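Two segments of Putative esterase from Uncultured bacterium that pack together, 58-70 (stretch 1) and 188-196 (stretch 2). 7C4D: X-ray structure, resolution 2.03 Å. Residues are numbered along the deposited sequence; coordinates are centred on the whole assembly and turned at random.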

# COMPACT_ATOMS: atom_id res chain seq x y z
N ARG A 58 -7.53 -5.45 3.82
CA ARG A 58 -8.32 -6.63 3.44
C ARG A 58 -7.57 -7.46 2.39
O ARG A 58 -6.88 -6.91 1.53
N ASN A 59 -7.63 -8.80 2.57
CA ASN A 59 -7.06 -9.81 1.70
C ASN A 59 -5.54 -9.93 1.84
O ASN A 59 -4.89 -10.64 1.07
N HIS A 60 -4.98 -9.27 2.87
CA HIS A 60 -3.54 -9.17 3.03
C HIS A 60 -3.14 -9.52 4.46
O HIS A 60 -3.87 -9.24 5.41
N GLY A 61 -1.93 -10.08 4.56
CA GLY A 61 -1.29 -10.38 5.83
C GLY A 61 -2.19 -11.26 6.69
O GLY A 61 -2.63 -12.32 6.26
N ARG A 62 -2.53 -10.77 7.89
CA ARG A 62 -3.41 -11.48 8.80
C ARG A 62 -4.81 -10.91 8.78
O ARG A 62 -5.60 -11.25 9.65
N SER A 63 -5.13 -10.01 7.84
CA SER A 63 -6.47 -9.44 7.83
C SER A 63 -7.50 -10.37 7.17
O SER A 63 -7.13 -11.33 6.48
N PRO A 64 -8.82 -10.18 7.39
CA PRO A 64 -9.85 -11.07 6.83
C PRO A 64 -9.95 -10.93 5.32
O PRO A 64 -9.60 -9.89 4.76
N HIS A 65 -10.42 -12.01 4.67
CA HIS A 65 -10.60 -12.11 3.24
C HIS A 65 -12.01 -11.67 2.88
O HIS A 65 -12.90 -11.71 3.74
N ALA A 66 -12.16 -11.15 1.65
CA ALA A 66 -13.41 -10.74 1.03
C ALA A 66 -13.22 -10.71 -0.48
O ALA A 66 -12.10 -10.80 -0.96
N ASP A 67 -14.33 -10.66 -1.24
CA ASP A 67 -14.31 -10.74 -2.70
C ASP A 67 -14.13 -9.35 -3.29
O ASP A 67 -13.35 -9.18 -4.22
N ASP A 68 -14.89 -8.39 -2.75
CA ASP A 68 -14.77 -6.98 -3.10
C ASP A 68 -13.52 -6.39 -2.43
O ASP A 68 -13.33 -6.49 -1.21
N MET A 69 -12.68 -5.77 -3.26
CA MET A 69 -11.51 -5.01 -2.87
C MET A 69 -11.52 -3.62 -3.52
O MET A 69 -10.48 -3.12 -3.91
N SER A 70 -12.70 -3.02 -3.66
CA SER A 70 -12.79 -1.68 -4.22
C SER A 70 -12.20 -0.68 -3.21
O SER A 70 -12.12 -1.02 -2.03
N TRP A 188 -1.13 -19.76 0.27
CA TRP A 188 -1.11 -18.31 0.17
C TRP A 188 -1.93 -17.74 1.32
O TRP A 188 -3.04 -18.21 1.57
N LYS A 189 -1.41 -16.72 2.00
CA LYS A 189 -2.23 -16.08 3.02
C LYS A 189 -3.08 -14.99 2.40
O LYS A 189 -4.05 -14.57 3.02
N ILE A 190 -2.69 -14.51 1.21
CA ILE A 190 -3.43 -13.49 0.46
C ILE A 190 -4.51 -14.09 -0.44
O ILE A 190 -4.32 -15.12 -1.07
N ASN A 191 -5.63 -13.36 -0.57
CA ASN A 191 -6.75 -13.72 -1.43
C ASN A 191 -6.46 -13.35 -2.88
O ASN A 191 -6.99 -12.35 -3.39
N ILE A 192 -5.60 -14.15 -3.52
CA ILE A 192 -5.18 -13.98 -4.91
C ILE A 192 -6.39 -13.91 -5.84
O ILE A 192 -6.39 -13.16 -6.81
N ASP A 193 -7.45 -14.65 -5.53
CA ASP A 193 -8.62 -14.67 -6.39
C ASP A 193 -9.32 -13.32 -6.39
O ASP A 193 -9.68 -12.81 -7.46
N SER A 194 -9.56 -12.78 -5.19
CA SER A 194 -10.18 -11.47 -5.09
C SER A 194 -9.31 -10.41 -5.77
O SER A 194 -9.81 -9.54 -6.49
N ILE A 195 -7.99 -10.52 -5.59
CA ILE A 195 -7.06 -9.56 -6.19
C ILE A 195 -7.24 -9.55 -7.72
O ILE A 195 -7.44 -8.48 -8.31
N GLU A 196 -7.18 -10.73 -8.34
CA GLU A 196 -7.34 -10.92 -9.78
C GLU A 196 -8.65 -10.33 -10.27
O GLU A 196 -8.66 -9.58 -11.24

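A loop without regular secondary structure leaves many backbone groups unpaired, and a common solution is to turn a few short polar side chains inward to serve them. The contact between stretches 58-70 and 188-196 of this putative esterase illustrates the principle, burying 539 Å² with both sides summed.

Asn 59 is the hub. Its CA-to-CB bond runs sideways to stretch 2, and the m rotamer (chi1 -67°, chi2 -33°) lays the amide alongside the backbone of Ala 66. There both ends are used: Ala 66 N donates to Asn 59 OD1 at 2.8 Å, and Asn 59 ND2 donates to Ala 66 O at 2.9 Å, so the side chain pairs with its own loop much as a neighbouring strand would. OD1 has a second donor from across the interface, Asn 191 ND2, 3.1 Å from Asn 59 OD1. The backbone follows the same pairing, with Asn 191 N donating to Asn 59 O at 3.3 Å, while Ile 190 CA makes a CA-H...O contact of 3.3 Å with Asn 59 O.

Asn 191 answers with a t rotamer (chi1 -167°) and points toward stretch 1. Its amide faces two tasks: ND2 reaches Asn 59, while Asn 191 OD1 accepts from Ser 194 N at 3.1 Å, capping the helix that begins at Ile 192. In the first turn of that helix, Ser 194, also t (chi1 170°), directs its hydroxyl at the loop and donates from OG to Asp 67 O over a short 2.6 Å. The Asp 67 side chain itself points away.

His 65 covers the more exposed flank. Its CA-to-CB bond points toward stretch 2, and with chi1 at -74° (m) the ring reaches the backbone of Lys 189: His 65 NE2 donates to Lys 189 O at 2.7 Å, the acceptor lying at the ring edge, near its plane. The same ring packs obliquely against Asn 191, with His 65 ND1 3.3 Å from Asn 191 CB. Lys 189, p at chi1 and extended beyond, lays its aliphatic part beside the turn formed by His 60 to Ser 63; its CG lies 3.9 Å from Gly 61 O.

Apolar packing completes the contact. Met 69 points toward the helix, its chi1 of -96° lying between wells, and brings SD to 3.7 Å from Ile 195 CG1; the same sulfur accepts a weak hydrogen bond from Asn 59 ND2 at 3.5 Å. His 60 starts away from stretch 2, but its m rotamer returns the ring obliquely to Ile 190 and Ile 195, with CD2 4.1 Å from Ile 190 CG2, while ND1 is held by Arg 58 O at 2.9 Å.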

# COMPACT_ATOMS: atom_id res chain seq x y z
CB ARG A 58 -9.73 -6.21 3.00
CG ARG A 58 -9.83 -5.54 1.64
CD ARG A 58 -11.27 -5.53 1.14
NE ARG A 58 -12.09 -4.92 2.16
CZ ARG A 58 -13.41 -5.07 2.27
NH1 ARG A 58 -14.04 -5.81 1.38
NH2 ARG A 58 -14.07 -4.48 3.24
CB ASN A 59 -7.50 -9.69 0.23
CG ASN A 59 -8.97 -9.98 0.03
OD1 ASN A 59 -9.57 -10.81 0.73
ND2 ASN A 59 -9.58 -9.27 -0.92
CB HIS A 60 -3.02 -7.77 2.64
CG HIS A 60 -3.03 -7.48 1.18
ND1 HIS A 60 -4.17 -7.04 0.52
CD2 HIS A 60 -2.04 -7.54 0.26
CE1 HIS A 60 -3.87 -6.87 -0.76
NE2 HIS A 60 -2.58 -7.20 -0.95
CB ARG A 62 -2.88 -11.38 10.23
CG ARG A 62 -1.45 -11.85 10.41
CD ARG A 62 -1.16 -11.99 11.88
NE ARG A 62 -0.08 -12.93 12.08
CZ ARG A 62 1.21 -12.64 11.97
NH1 ARG A 62 1.59 -11.42 11.66
NH2 ARG A 62 2.11 -13.58 12.20
CB SER A 63 -6.44 -8.04 7.26
OG SER A 63 -6.35 -7.06 8.29
CB PRO A 64 -11.17 -10.56 7.43
CG PRO A 64 -10.81 -9.66 8.58
CD PRO A 64 -9.41 -9.16 8.27
CB HIS A 65 -10.27 -13.53 2.79
CG HIS A 65 -8.81 -13.82 2.79
ND1 HIS A 65 -8.26 -14.73 1.92
CD2 HIS A 65 -7.79 -13.32 3.52
CE1 HIS A 65 -6.95 -14.81 2.13
NE2 HIS A 65 -6.65 -13.96 3.12
CB ALA A 66 -13.91 -9.42 1.60
CB ASP A 67 -15.58 -11.38 -3.25
CG ASP A 67 -15.77 -12.82 -2.82
OD1 ASP A 67 -14.87 -13.64 -3.10
OD2 ASP A 67 -16.80 -13.11 -2.18
CB ASP A 68 -16.00 -6.21 -2.62
CG ASP A 68 -15.95 -4.75 -3.00
OD1 ASP A 68 -15.40 -4.47 -4.06
OD2 ASP A 68 -16.46 -3.91 -2.24
CB MET A 69 -10.27 -5.70 -3.44
CG MET A 69 -9.60 -6.60 -2.51
SD MET A 69 -8.16 -7.22 -3.37
CE MET A 69 -6.94 -6.00 -2.88
CB SER A 70 -14.24 -1.40 -4.50
OG SER A 70 -14.92 -1.02 -3.32
CB TRP A 188 -1.67 -17.84 -1.17
CG TRP A 188 -0.83 -18.22 -2.36
CD1 TRP A 188 -1.15 -19.12 -3.34
CD2 TRP A 188 0.47 -17.69 -2.70
NE1 TRP A 188 -0.14 -19.19 -4.26
CE2 TRP A 188 0.87 -18.33 -3.90
CE3 TRP A 188 1.32 -16.75 -2.12
CZ2 TRP A 188 2.10 -18.06 -4.51
CZ3 TRP A 188 2.53 -16.47 -2.75
CH2 TRP A 188 2.92 -17.13 -3.91
CB LYS A 189 -1.40 -15.55 4.20
CG LYS A 189 -0.38 -14.48 3.87
CD LYS A 189 0.80 -14.53 4.81
CE LYS A 189 1.46 -13.18 4.98
NZ LYS A 189 2.61 -13.29 5.91
CB ILE A 190 -2.46 -12.62 -0.36
CG1 ILE A 190 -1.49 -13.48 -1.18
CG2 ILE A 190 -1.72 -11.65 0.54
CD1 ILE A 190 -0.76 -12.72 -2.26
CB ASN A 191 -8.02 -13.06 -0.93
CG ASN A 191 -9.29 -13.60 -1.56
OD1 ASN A 191 -9.23 -14.38 -2.50
ND2 ASN A 191 -10.43 -13.16 -1.03
CB ILE A 192 -4.20 -15.11 -5.29
CG1 ILE A 192 -3.13 -15.27 -4.21
CG2 ILE A 192 -3.62 -14.93 -6.69
CD1 ILE A 192 -1.75 -15.54 -4.71
CB ASP A 193 -9.60 -15.80 -6.04
CG ASP A 193 -10.64 -15.99 -7.13
OD1 ASP A 193 -10.25 -16.39 -8.25
OD2 ASP A 193 -11.83 -15.68 -6.87
CB SER A 194 -10.54 -11.10 -3.66
OG SER A 194 -10.95 -9.73 -3.55
CB ILE A 195 -5.60 -9.82 -5.75
CG1 ILE A 195 -5.34 -9.49 -4.28
CG2 ILE A 195 -4.62 -9.11 -6.65
CD1 ILE A 195 -3.97 -9.93 -3.78
CB GLU A 196 -7.24 -12.38 -10.20
CG GLU A 196 -7.28 -12.57 -11.71
CD GLU A 196 -7.01 -13.98 -12.23
OE1 GLU A 196 -7.76 -14.90 -11.83
OE2 GLU A 196 -6.07 -14.15 -13.04